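Local coordinates for hypothetical protein SpyM3_0169 (Streptococcus pyogenes, PDB 1PG6) that is of unknown function but belongs to the AIM24 family, placed in the cupin clan, and binds calcium ions, at residues G33-L38 with I82-S87; Y37-S42 with A96-G101; Q102-E107 with G164-I169; Q112-D117 with V149-G154; F120-G125 with T157-S162. All coordinates share one frame; numbering follows the deposited sequence.

How the interactions relate
From the N terminus, strand 35-39 and the turn that leaves it open two contacts. Interaction 1 closes the shorter loop at strand 82-87, and interaction 2 closes a longer one at residues 96-101. Residue 102 then opens interaction 3, whose loop runs to residue 169 and encloses both remaining contacts. Within it interactions 4 and 5 cross, since their segments alternate along the chain. Interactions 1 and 5 build one six-stranded sheet, where strands 35-39 and 120-124 are neighbours; interaction 4 belongs to a second sheet, packed on the first through M150 and F120. Interaction 3 joins an outer strand of each, while interactions 2 and 5 share a calcium ion.

Interaction 1 of 5, residues G33-L38 with I82-S87; sequences GGSVYL and ITQAMS
V36 and A85 form a reciprocal backbone pair at the heart of an antiparallel strand pairing, strand 35-38 against 82-87, in a six-stranded sheet. The short axes come within 4.5 Å at 158° between their directions. A85 N reaches V36 O at 2.9 Å, V36 N answers to A85 O, and a second reciprocal pair joins L38 to T83, with L38 N only 2.7 Å from T83 O. Beyond the strand, S87 N bonds to G34 O and G33 N to S87 O; G33, with its positive phi, suits the turn that precedes the strand.

The face bearing V36, L38, T83 and A85 is mostly apolar and buried: A85 CB touches both L38 CD2, at 3.7 Å, and V36 CG1, a small side chain fitting against the pair. On this face L95 and L93 of strand 91-95 pack against L38 and A85. The other face carries S35, Y37, Q84 and M86, the last a selenomethionine. Here Q84 and Y37 run side by side, pointing the same way. With CG anti to its backbone N (chi1 -170°) and an extended chain, Q84 brings its amide over the phenol, inclined 41° to it: NE2 sits 3.0 Å above the Y37 ring plane, over the centre.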
# COMPACT_ATOMS: atom_id res chain seq x y z
N GLY A 33 10.85 -1.81 22.13
CA GLY A 33 11.55 -0.97 21.18
C GLY A 33 11.17 -1.21 19.73
O GLY A 33 11.66 -0.53 18.84
N GLY A 34 10.28 -2.17 19.50
CA GLY A 34 9.85 -2.47 18.14
C GLY A 34 8.82 -1.49 17.61
O GLY A 34 8.05 -0.91 18.38
N SER A 35 8.79 -1.31 16.30
CA SER A 35 7.83 -0.39 15.69
C SER A 35 7.35 -0.90 14.34
O SER A 35 7.91 -1.83 13.76
CB SER A 35 8.47 0.99 15.49
OG SER A 35 9.45 0.94 14.47
N VAL A 36 6.30 -0.26 13.84
CA VAL A 36 5.74 -0.64 12.55
C VAL A 36 5.00 0.53 11.93
O VAL A 36 4.31 1.28 12.63
CB VAL A 36 4.78 -1.84 12.69
CG1 VAL A 36 3.67 -1.51 13.68
CG2 VAL A 36 4.20 -2.20 11.34
N TYR A 37 5.16 0.68 10.62
CA TYR A 37 4.48 1.73 9.88
C TYR A 37 3.12 1.13 9.52
O TYR A 37 3.04 -0.05 9.17
CB TYR A 37 5.22 2.07 8.58
CG TYR A 37 6.61 2.63 8.76
CD1 TYR A 37 7.72 1.79 8.82
CD2 TYR A 37 6.81 4.01 8.84
CE1 TYR A 37 9.01 2.32 8.96
CE2 TYR A 37 8.09 4.54 8.97
CZ TYR A 37 9.18 3.70 9.03
OH TYR A 37 10.45 4.23 9.15
N LEU A 38 2.07 1.93 9.57
CA LEU A 38 0.74 1.42 9.24
C LEU A 38 -0.14 2.40 8.49
O LEU A 38 -0.00 3.62 8.61
CB LEU A 38 0.00 0.98 10.51
CG LEU A 38 -0.13 2.02 11.62
CD1 LEU A 38 -1.58 2.13 12.09
CD2 LEU A 38 0.78 1.63 12.77
N ILE A 82 0.47 7.59 6.53
CA ILE A 82 1.14 6.47 7.16
C ILE A 82 1.55 6.89 8.56
O ILE A 82 2.21 7.91 8.75
CB ILE A 82 2.39 6.03 6.37
CG1 ILE A 82 1.98 5.52 4.98
CG2 ILE A 82 3.14 4.95 7.14
CD1 ILE A 82 3.14 5.06 4.12
N THR A 83 1.14 6.10 9.55
CA THR A 83 1.48 6.39 10.94
C THR A 83 2.41 5.30 11.45
O THR A 83 2.66 4.31 10.77
CB THR A 83 0.22 6.45 11.82
OG1 THR A 83 -0.50 5.21 11.73
CG2 THR A 83 -0.69 7.58 11.36
N GLN A 84 2.95 5.49 12.65
CA GLN A 84 3.86 4.50 13.20
C GLN A 84 3.52 4.17 14.64
O GLN A 84 3.26 5.06 15.45
CB GLN A 84 5.30 4.99 13.09
CG GLN A 84 6.35 3.93 13.40
CD GLN A 84 7.71 4.25 12.81
OE1 GLN A 84 8.29 5.30 13.08
NE2 GLN A 84 8.22 3.34 11.99
N ALA A 85 3.50 2.88 14.94
CA ALA A 85 3.20 2.41 16.28
C ALA A 85 4.49 1.95 16.95
O ALA A 85 5.27 1.21 16.35
CB ALA A 85 2.21 1.26 16.21
N MSE A 86 4.72 2.41 18.18
CA MSE A 86 5.91 2.04 18.94
C MSE A 86 5.52 1.27 20.19
O MSE A 86 4.50 1.56 20.81
CB MSE A 86 6.71 3.28 19.33
CG MSE A 86 7.59 3.84 18.23
SE MSE A 86 6.63 4.75 16.84
CE MSE A 86 7.09 6.57 17.30
N SER A 87 6.34 0.29 20.56
CA SER A 87 6.07 -0.53 21.73
C SER A 87 7.11 -0.36 22.83
O SER A 87 8.31 -0.35 22.58
CB SER A 87 5.99 -2.00 21.33
OG SER A 87 5.60 -2.82 22.41

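Interaction 2 of 5, residues Y37-S42 with A96-G101; sequences YLQQGS and APNTPG. With CA (calcium ion), chain B; CA (calcium ion), chain C.
A96 N donates to S42 O over 2.8 Å, the clear direct hydrogen bond between residues 37-42 and 96-101. Close by, S42 CB rests against A96 O, and a water donates to that same A96 O at 2.9 Å while making a weak bond to G41 O. Farther along, the side chains of Q39 and N98 cross obliquely, though their detailed placement is doubtful.

The geometry that presents S42 is a type II beta turn, Q39 to S42, by which the chain leaves strand 35-39 for strand 43-46. Because strand 43-46 pairs with strand 91-95, the A96-S42 bond lies just beyond the end of that pairing. Q39 O is gripped twice, by S42 N at 2.9 Å and by S42 OG at 2.8 Å, the hydroxyl sitting on a carbonyl lone pair. Serine suits this place because OG, turned between the backbone N and the carbonyl carbon (chi1 65°), doubles the closing bond. G41 takes the positive phi (80°) that the third turn position requires.

Each segment also holds a calcium ion. G41 O binds one at 2.5 Å, together with M43. T99 chelates the other through its O at 2.5 Å and its OG1 at 2.6 Å; N161, S162 and a water complete that site's ligands.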
# COMPACT_ATOMS: atom_id res chain seq x y z
N TYR A 37 5.16 0.68 10.62
CA TYR A 37 4.48 1.73 9.88
C TYR A 37 3.12 1.13 9.52
O TYR A 37 3.04 -0.05 9.17
CB TYR A 37 5.22 2.07 8.58
CG TYR A 37 6.61 2.63 8.76
CD1 TYR A 37 7.72 1.79 8.82
CD2 TYR A 37 6.81 4.01 8.84
CE1 TYR A 37 9.01 2.32 8.96
CE2 TYR A 37 8.09 4.54 8.97
CZ TYR A 37 9.18 3.70 9.03
OH TYR A 37 10.45 4.23 9.15
N LEU A 38 2.07 1.93 9.57
CA LEU A 38 0.74 1.42 9.24
C LEU A 38 -0.14 2.40 8.49
O LEU A 38 -0.00 3.62 8.61
CB LEU A 38 0.00 0.98 10.51
CG LEU A 38 -0.13 2.02 11.62
CD1 LEU A 38 -1.58 2.13 12.09
CD2 LEU A 38 0.78 1.63 12.77
N GLN A 39 -1.04 1.84 7.69
CA GLN A 39 -2.00 2.60 6.91
C GLN A 39 -2.79 3.46 7.89
O GLN A 39 -3.32 2.96 8.88
CB GLN A 39 -2.94 1.62 6.20
CG GLN A 39 -4.14 2.23 5.51
CD GLN A 39 -5.08 1.16 4.98
OE1 GLN A 39 -4.83 0.56 3.93
NE2 GLN A 39 -6.15 0.89 5.73
N GLN A 40 -2.86 4.76 7.62
CA GLN A 40 -3.57 5.66 8.52
C GLN A 40 -4.98 5.13 8.78
O GLN A 40 -5.69 4.77 7.85
CB GLN A 40 -3.67 7.06 7.93
CG GLN A 40 -4.25 8.07 8.91
CD GLN A 40 -4.70 9.36 8.25
OE1 GLN A 40 -4.92 10.36 8.92
NE2 GLN A 40 -4.84 9.33 6.93
N GLY A 41 -5.36 5.08 10.05
CA GLY A 41 -6.67 4.61 10.43
C GLY A 41 -6.88 3.11 10.48
O GLY A 41 -7.97 2.66 10.81
N SER A 42 -5.85 2.31 10.18
CA SER A 42 -6.02 0.86 10.18
C SER A 42 -6.02 0.20 11.55
O SER A 42 -6.34 -0.98 11.69
CB SER A 42 -4.96 0.19 9.29
OG SER A 42 -3.65 0.38 9.81
N ALA A 96 -6.72 -3.47 10.46
CA ALA A 96 -7.75 -3.88 9.51
C ALA A 96 -7.57 -3.04 8.24
O ALA A 96 -7.41 -1.83 8.32
CB ALA A 96 -9.13 -3.64 10.10
N PRO A 97 -7.58 -3.69 7.07
CA PRO A 97 -7.44 -2.98 5.79
C PRO A 97 -8.67 -2.09 5.61
O PRO A 97 -9.75 -2.42 6.10
CB PRO A 97 -7.42 -4.12 4.77
CG PRO A 97 -6.91 -5.30 5.55
CD PRO A 97 -7.61 -5.15 6.87
N ASN A 98 -8.52 -0.98 4.88
CA ASN A 98 -9.66 -0.08 4.68
C ASN A 98 -10.61 -0.51 3.58
O ASN A 98 -11.66 0.11 3.39
CB ASN A 98 -9.18 1.36 4.43
CG ASN A 98 -8.28 1.47 3.22
OD1 ASN A 98 -8.58 0.95 2.15
ND2 ASN A 98 -7.17 2.18 3.38
N THR A 99 -10.27 -1.57 2.84
CA THR A 99 -11.14 -2.06 1.78
C THR A 99 -11.37 -3.57 1.91
O THR A 99 -10.51 -4.29 2.41
CB THR A 99 -10.58 -1.76 0.36
OG1 THR A 99 -9.30 -2.39 0.20
CG2 THR A 99 -10.41 -0.27 0.15
N PRO A 100 -12.55 -4.05 1.50
CA PRO A 100 -12.87 -5.48 1.58
C PRO A 100 -11.94 -6.27 0.67
O PRO A 100 -11.91 -6.03 -0.54
CB PRO A 100 -14.31 -5.55 1.09
CG PRO A 100 -14.85 -4.17 1.36
CD PRO A 100 -13.71 -3.28 1.01
N GLY A 101 -11.18 -7.21 1.22
CA GLY A 101 -10.29 -7.98 0.38
C GLY A 101 -9.39 -8.92 1.15
O GLY A 101 -9.81 -9.53 2.13
CA CA B . -8.16 -4.33 1.44
CA CA C . -9.15 2.44 12.99
O HOH W 1 -9.32 0.29 8.79
O HOH W 2 -7.97 -6.52 2.63
O HOH W 3 -10.31 4.56 12.23

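Interaction 3 of 5, residues Q102-E107 with G164-I169; sequences QIVALE and GSIKKI
Q102 and G164 meet through a single polar atom, the hydroxyl S162 OG, which accepts from Q102 N and donates to G164 O. The direct gap between Q102 N and G164 O is 3.6 Å, and the serine, which can both donate and accept a hydrogen bond, spans it. G164 suits the bend: its backbone angles (phi 97°, psi -165°) would jam a side chain against the preceding carbonyl oxygen.

Beyond this, the Q102 side chain reaches across obliquely to I166, and the apolar part centres on I166 CD1. That methyl lies 4.0 Å from V104 CG1 and equally far from Q102 CB, so it touches two side chains. V104 and I166 cross at about a right angle, and the beta-branched shape of both residues suits their extended strands.

The contact joins an outer strand from each of two six-stranded sheets. Strand 103-108 pairs with strand 156-161, as where V104 bonds to A160, while strand 166-171 lies beside strand 219-223. A backbone bond from G164 N to P100 O adds a further tie. The chemistry is thus mixed: the S162 hydroxyl links the backbones of Q102 and G164, and aliphatic packing by I166 CD1 joins the side chains.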
# COMPACT_ATOMS: atom_id res chain seq x y z
N GLN A 102 -8.15 -9.03 0.70
CA GLN A 102 -7.18 -9.92 1.31
C GLN A 102 -5.91 -9.16 1.70
O GLN A 102 -5.75 -7.99 1.38
CB GLN A 102 -6.80 -11.06 0.35
CG GLN A 102 -7.96 -12.03 0.04
CD GLN A 102 -7.56 -13.14 -0.94
OE1 GLN A 102 -8.00 -14.29 -0.81
NE2 GLN A 102 -6.76 -12.79 -1.93
N ILE A 103 -5.04 -9.85 2.42
CA ILE A 103 -3.77 -9.29 2.86
C ILE A 103 -2.69 -10.27 2.42
O ILE A 103 -2.87 -11.48 2.49
CB ILE A 103 -3.70 -9.14 4.40
CG1 ILE A 103 -4.76 -8.13 4.86
CG2 ILE A 103 -2.31 -8.67 4.83
CD1 ILE A 103 -4.91 -8.05 6.38
N VAL A 104 -1.56 -9.74 1.95
CA VAL A 104 -0.46 -10.58 1.54
C VAL A 104 0.80 -10.05 2.22
O VAL A 104 1.02 -8.83 2.26
CB VAL A 104 -0.28 -10.58 -0.01
CG1 VAL A 104 -0.08 -9.16 -0.52
CG2 VAL A 104 0.89 -11.46 -0.41
N ALA A 105 1.59 -10.95 2.78
CA ALA A 105 2.83 -10.57 3.46
C ALA A 105 3.99 -10.88 2.52
O ALA A 105 4.08 -11.97 1.97
CB ALA A 105 2.97 -11.35 4.75
N LEU A 106 4.88 -9.91 2.36
CA LEU A 106 6.02 -10.07 1.48
C LEU A 106 7.32 -9.78 2.25
O LEU A 106 7.44 -8.74 2.90
CB LEU A 106 5.88 -9.13 0.29
CG LEU A 106 4.65 -9.37 -0.60
CD1 LEU A 106 4.49 -8.24 -1.61
CD2 LEU A 106 4.80 -10.70 -1.34
N GLU A 107 8.26 -10.72 2.18
CA GLU A 107 9.55 -10.60 2.86
C GLU A 107 10.45 -9.66 2.07
O GLU A 107 10.60 -9.79 0.86
CB GLU A 107 10.21 -11.98 2.97
CG GLU A 107 11.53 -11.99 3.73
CD GLU A 107 11.36 -11.79 5.23
OE1 GLU A 107 12.37 -11.88 5.96
OE2 GLU A 107 10.22 -11.56 5.68
N GLY A 164 -10.90 -6.79 -3.19
CA GLY A 164 -11.23 -7.96 -3.97
C GLY A 164 -10.20 -9.04 -3.66
O GLY A 164 -9.47 -8.93 -2.66
N SER A 165 -10.15 -10.07 -4.49
CA SER A 165 -9.22 -11.19 -4.29
C SER A 165 -7.90 -10.97 -5.02
O SER A 165 -7.86 -10.28 -6.04
CB SER A 165 -9.86 -12.49 -4.76
OG SER A 165 -11.07 -12.77 -4.04
N ILE A 166 -6.83 -11.56 -4.49
CA ILE A 166 -5.49 -11.42 -5.05
C ILE A 166 -5.02 -12.58 -5.92
O ILE A 166 -5.23 -13.75 -5.58
CB ILE A 166 -4.43 -11.25 -3.93
CG1 ILE A 166 -4.69 -9.95 -3.18
CG2 ILE A 166 -3.01 -11.25 -4.52
CD1 ILE A 166 -3.82 -9.78 -1.92
N LYS A 167 -4.38 -12.24 -7.04
CA LYS A 167 -3.83 -13.23 -7.95
C LYS A 167 -2.36 -12.87 -8.15
O LYS A 167 -2.03 -11.70 -8.36
CB LYS A 167 -4.56 -13.20 -9.30
CG LYS A 167 -4.01 -14.20 -10.31
CD LYS A 167 -4.81 -14.17 -11.60
CE LYS A 167 -4.27 -15.18 -12.59
NZ LYS A 167 -2.87 -14.89 -12.98
N LYS A 168 -1.49 -13.86 -8.06
CA LYS A 168 -0.07 -13.65 -8.24
C LYS A 168 0.33 -14.05 -9.65
O LYS A 168 0.06 -15.17 -10.09
CB LYS A 168 0.72 -14.48 -7.22
CG LYS A 168 2.23 -14.38 -7.35
CD LYS A 168 2.91 -15.35 -6.39
CE LYS A 168 4.42 -15.30 -6.52
NZ LYS A 168 5.08 -16.28 -5.62
N ILE A 169 0.97 -13.13 -10.37
CA ILE A 169 1.41 -13.38 -11.73
C ILE A 169 2.93 -13.26 -11.78
O ILE A 169 3.51 -12.35 -11.20
CB ILE A 169 0.81 -12.34 -12.72
CG1 ILE A 169 -0.72 -12.42 -12.66
CG2 ILE A 169 1.30 -12.61 -14.14
CD1 ILE A 169 -1.42 -11.41 -13.55

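Interaction 4 of 5, residues Q112-D117 with V149-G154; sequences QYRLND and VMTTEG
T152 OG1 takes part in two hydrogen bonds between residues 112-117 and 149-154. It donates to Q112 OE1 at 2.6 Å, on a carbonyl lone pair, and accepts from Y113 N at 3.0 Å in an almost straight line (175°). Chi1 of 66° sets OG1 between the backbone N and the carbonyl carbon, where it can serve both. The bent Q112 chain then brings NE2 within 3.0 Å of G154 O; G109 O is a second acceptor for NE2, so the buried amide is satisfied at both ends. On the other side of the strands R114 and T151 lie side by side, and R114 NH1 donates to T151 OG1 at 2.8 Å; this oxygen lies near the edge of the guanidinium, slightly out of its plane.

Backbone bonds make this an antiparallel strand pair, their directions 155° apart, within a six-stranded sheet where strands 128-133 and 183-187 lie on either side of the pair. T152 N bonds to Y113 O, and M150 N to L115 O at 2.9 Å.

Apolar contacts occupy both faces. L115 CD1 lies 4.1 Å from CG of selenomethionine M150, and T152 CG2 also meets L115 CD1, a use of threonine's second branch. Opposite, V149 CG1 packs on R114 CB at 3.8 Å.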
# COMPACT_ATOMS: atom_id res chain seq x y z
N GLN A 112 12.40 -6.50 -3.26
CA GLN A 112 11.71 -5.31 -2.80
C GLN A 112 10.51 -5.14 -3.70
O GLN A 112 10.41 -5.79 -4.74
CB GLN A 112 12.61 -4.07 -2.90
CG GLN A 112 13.84 -4.10 -1.99
CD GLN A 112 13.50 -4.23 -0.52
OE1 GLN A 112 12.49 -3.70 -0.05
NE2 GLN A 112 14.35 -4.92 0.22
N TYR A 113 9.59 -4.26 -3.31
CA TYR A 113 8.38 -4.06 -4.09
C TYR A 113 7.94 -2.61 -4.19
O TYR A 113 8.35 -1.76 -3.41
CB TYR A 113 7.22 -4.85 -3.47
CG TYR A 113 7.47 -6.34 -3.36
CD1 TYR A 113 8.20 -6.87 -2.28
CD2 TYR A 113 7.04 -7.21 -4.36
CE1 TYR A 113 8.48 -8.23 -2.21
CE2 TYR A 113 7.33 -8.57 -4.30
CZ TYR A 113 8.04 -9.08 -3.23
OH TYR A 113 8.36 -10.41 -3.20
N ARG A 114 7.08 -2.36 -5.18
CA ARG A 114 6.49 -1.05 -5.39
C ARG A 114 4.99 -1.33 -5.20
O ARG A 114 4.52 -2.44 -5.50
CB ARG A 114 6.76 -0.54 -6.81
CG ARG A 114 8.24 -0.38 -7.15
CD ARG A 114 8.42 0.37 -8.47
NE ARG A 114 9.75 0.21 -9.06
CZ ARG A 114 10.83 0.89 -8.70
NH1 ARG A 114 10.77 1.80 -7.74
NH2 ARG A 114 11.99 0.66 -9.31
N LEU A 115 4.26 -0.35 -4.69
CA LEU A 115 2.83 -0.52 -4.46
C LEU A 115 2.04 0.71 -4.84
O LEU A 115 2.52 1.84 -4.71
CB LEU A 115 2.54 -0.79 -2.98
CG LEU A 115 3.39 -1.78 -2.19
CD1 LEU A 115 4.70 -1.13 -1.80
CD2 LEU A 115 2.62 -2.19 -0.93
N ASN A 116 0.83 0.48 -5.31
CA ASN A 116 -0.07 1.56 -5.68
C ASN A 116 -0.71 2.14 -4.44
O ASN A 116 -0.68 1.53 -3.37
CB ASN A 116 -1.18 1.04 -6.59
CG ASN A 116 -0.82 1.13 -8.04
OD1 ASN A 116 -1.06 0.20 -8.82
ND2 ASN A 116 -0.25 2.26 -8.43
N ASP A 117 -1.31 3.32 -4.60
CA ASP A 117 -2.01 3.99 -3.51
C ASP A 117 -3.14 3.12 -3.00
O ASP A 117 -3.94 2.60 -3.79
CB ASP A 117 -2.60 5.33 -3.95
CG ASP A 117 -1.60 6.45 -3.94
OD1 ASP A 117 -0.82 6.55 -2.96
OD2 ASP A 117 -1.60 7.25 -4.90
N VAL A 149 3.38 6.17 -6.15
CA VAL A 149 3.81 4.78 -6.03
C VAL A 149 4.81 4.69 -4.89
O VAL A 149 5.72 5.52 -4.78
CB VAL A 149 4.48 4.27 -7.33
CG1 VAL A 149 5.09 2.89 -7.09
CG2 VAL A 149 3.45 4.19 -8.45
N MSE A 150 4.64 3.68 -4.05
CA MSE A 150 5.52 3.45 -2.91
C MSE A 150 6.54 2.37 -3.24
O MSE A 150 6.19 1.35 -3.83
CB MSE A 150 4.70 3.01 -1.69
CG MSE A 150 5.52 2.65 -0.47
SE MSE A 150 4.41 1.93 0.95
CE MSE A 150 3.18 3.38 1.10
N THR A 151 7.79 2.59 -2.86
CA THR A 151 8.84 1.60 -3.10
C THR A 151 9.52 1.29 -1.77
O THR A 151 9.88 2.20 -1.03
CB THR A 151 9.89 2.10 -4.11
OG1 THR A 151 9.28 2.23 -5.41
CG2 THR A 151 11.05 1.12 -4.21
N THR A 152 9.69 0.01 -1.48
CA THR A 152 10.30 -0.44 -0.24
C THR A 152 11.81 -0.60 -0.33
O THR A 152 12.38 -0.65 -1.42
CB THR A 152 9.73 -1.80 0.22
OG1 THR A 152 10.11 -2.81 -0.72
CG2 THR A 152 8.21 -1.75 0.30
N GLU A 153 12.44 -0.70 0.83
CA GLU A 153 13.88 -0.88 0.94
C GLU A 153 14.15 -1.43 2.33
O GLU A 153 13.36 -1.23 3.25
CB GLU A 153 14.59 0.47 0.77
CG GLU A 153 16.11 0.39 0.89
CD GLU A 153 16.76 1.76 0.83
OE1 GLU A 153 16.46 2.61 1.70
OE2 GLU A 153 17.59 1.99 -0.09
N GLY A 154 15.26 -2.15 2.48
CA GLY A 154 15.61 -2.70 3.78
C GLY A 154 15.12 -4.10 4.06
O GLY A 154 14.59 -4.79 3.19

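Interaction 5 of 5, residues F120-G125 with T157-S162; sequences FLALDG and TLLANS. With CA (calcium ion), chain B.
L121 and A122 both turn their backbone N-H groups to L159 O, at 3.0 Å and 3.2 Å, from the same face of its carbonyl plane. This is a classic beta bulge, shifting the register by one residue between the F120-A160 and A122-L159 pairs. A nearly straight bond (177°) from L159 N to A122 O, 2.8 Å long, restores regular antiparallel pairing. Packing is dense here, deep in a six-stranded sheet. L158 CD1 meets the F120 ring at its edge, 3.9 Å from F120 CD1, and L123 CD1 lies by L158 CB. On the other face A122 CB touches L159 CD1, a small residue making room for a branched one. M150 of the second large sheet packs on F120.

The D124-T157 end, by contrast, is more polar and holds a water. D124 N bonds to T157 O, D124 OD1 takes T157 N at 2.8 Å on its anti lone pair, and a water donates to D124 OD1 at 2.6 Å while accepting from T157 OG1. D124 OD2 is held by M13 N, which is consistent with a charged carboxylate.

At the far end calcium is bound by N161 OD1 at 2.7 Å and by S162 O at 2.5 Å, with T99 and a water. N161 ND2 donates to G118 O, so the two ends of the amide are distinguished: its orientation is fixed, and the metal would be expected to polarise its C=O.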
# COMPACT_ATOMS: atom_id res chain seq x y z
N PHE A 120 -0.98 -0.27 0.52
CA PHE A 120 -0.15 -0.40 1.71
C PHE A 120 -0.95 -0.61 2.98
O PHE A 120 -1.95 0.08 3.23
CB PHE A 120 0.72 0.85 1.90
CG PHE A 120 1.53 0.84 3.17
CD1 PHE A 120 2.63 -0.01 3.29
CD2 PHE A 120 1.19 1.66 4.24
CE1 PHE A 120 3.37 -0.05 4.46
CE2 PHE A 120 1.94 1.63 5.42
CZ PHE A 120 3.03 0.78 5.53
N LEU A 121 -0.51 -1.57 3.80
CA LEU A 121 -1.16 -1.83 5.08
C LEU A 121 -0.18 -1.67 6.23
O LEU A 121 -0.47 -0.98 7.21
CB LEU A 121 -1.78 -3.23 5.12
CG LEU A 121 -2.36 -3.61 6.49
CD1 LEU A 121 -3.36 -2.56 6.93
CD2 LEU A 121 -3.03 -4.98 6.42
N ALA A 122 0.98 -2.31 6.12
CA ALA A 122 1.98 -2.23 7.19
C ALA A 122 3.39 -2.54 6.72
O ALA A 122 3.60 -3.19 5.69
CB ALA A 122 1.60 -3.17 8.33
N LEU A 123 4.36 -2.07 7.50
CA LEU A 123 5.76 -2.28 7.16
C LEU A 123 6.61 -2.28 8.42
O LEU A 123 6.44 -1.43 9.29
CB LEU A 123 6.23 -1.17 6.22
CG LEU A 123 7.69 -1.21 5.77
CD1 LEU A 123 7.91 -2.40 4.85
CD2 LEU A 123 8.02 0.09 5.03
N ASP A 124 7.52 -3.24 8.51
CA ASP A 124 8.42 -3.33 9.66
C ASP A 124 9.15 -2.01 9.85
O ASP A 124 9.56 -1.37 8.88
CB ASP A 124 9.43 -4.45 9.43
CG ASP A 124 9.14 -5.68 10.26
OD1 ASP A 124 9.00 -6.77 9.69
OD2 ASP A 124 9.06 -5.54 11.50
N GLY A 125 9.29 -1.60 11.10
CA GLY A 125 9.98 -0.35 11.39
C GLY A 125 11.44 -0.42 10.97
O GLY A 125 12.10 0.60 10.81
N THR A 157 9.20 -7.16 6.93
CA THR A 157 8.01 -7.65 6.25
C THR A 157 7.11 -6.51 5.81
O THR A 157 6.93 -5.54 6.53
CB THR A 157 7.18 -8.57 7.16
OG1 THR A 157 7.97 -9.69 7.57
CG2 THR A 157 5.94 -9.06 6.42
N LEU A 158 6.55 -6.64 4.61
CA LEU A 158 5.63 -5.66 4.06
C LEU A 158 4.27 -6.35 3.99
O LEU A 158 4.18 -7.49 3.55
CB LEU A 158 6.05 -5.25 2.64
CG LEU A 158 4.94 -4.61 1.79
CD1 LEU A 158 4.66 -3.19 2.28
CD2 LEU A 158 5.37 -4.58 0.32
N LEU A 159 3.23 -5.67 4.45
CA LEU A 159 1.88 -6.22 4.36
C LEU A 159 1.13 -5.35 3.36
O LEU A 159 1.01 -4.14 3.55
CB LEU A 159 1.17 -6.18 5.72
CG LEU A 159 1.75 -7.02 6.86
CD1 LEU A 159 0.83 -6.94 8.08
CD2 LEU A 159 1.90 -8.47 6.42
N ALA A 160 0.65 -5.96 2.28
CA ALA A 160 -0.11 -5.25 1.26
C ALA A 160 -1.55 -5.75 1.33
O ALA A 160 -1.78 -6.88 1.75
CB ALA A 160 0.47 -5.52 -0.13
N ASN A 161 -2.50 -4.92 0.94
CA ASN A 161 -3.91 -5.31 1.00
C ASN A 161 -4.59 -5.05 -0.34
O ASN A 161 -4.22 -4.13 -1.06
CB ASN A 161 -4.61 -4.49 2.09
CG ASN A 161 -4.92 -3.09 1.64
OD1 ASN A 161 -5.97 -2.84 1.05
ND2 ASN A 161 -4.00 -2.17 1.87
N SER A 162 -5.61 -5.85 -0.65
CA SER A 162 -6.33 -5.69 -1.91
C SER A 162 -7.80 -5.37 -1.73
O SER A 162 -8.37 -5.59 -0.67
CB SER A 162 -6.27 -6.98 -2.72
OG SER A 162 -6.97 -8.00 -2.01
CA CA B . -8.16 -4.33 1.44
O HOH W 4 8.78 -9.35 10.15
O HOH W 2 -7.97 -6.52 2.63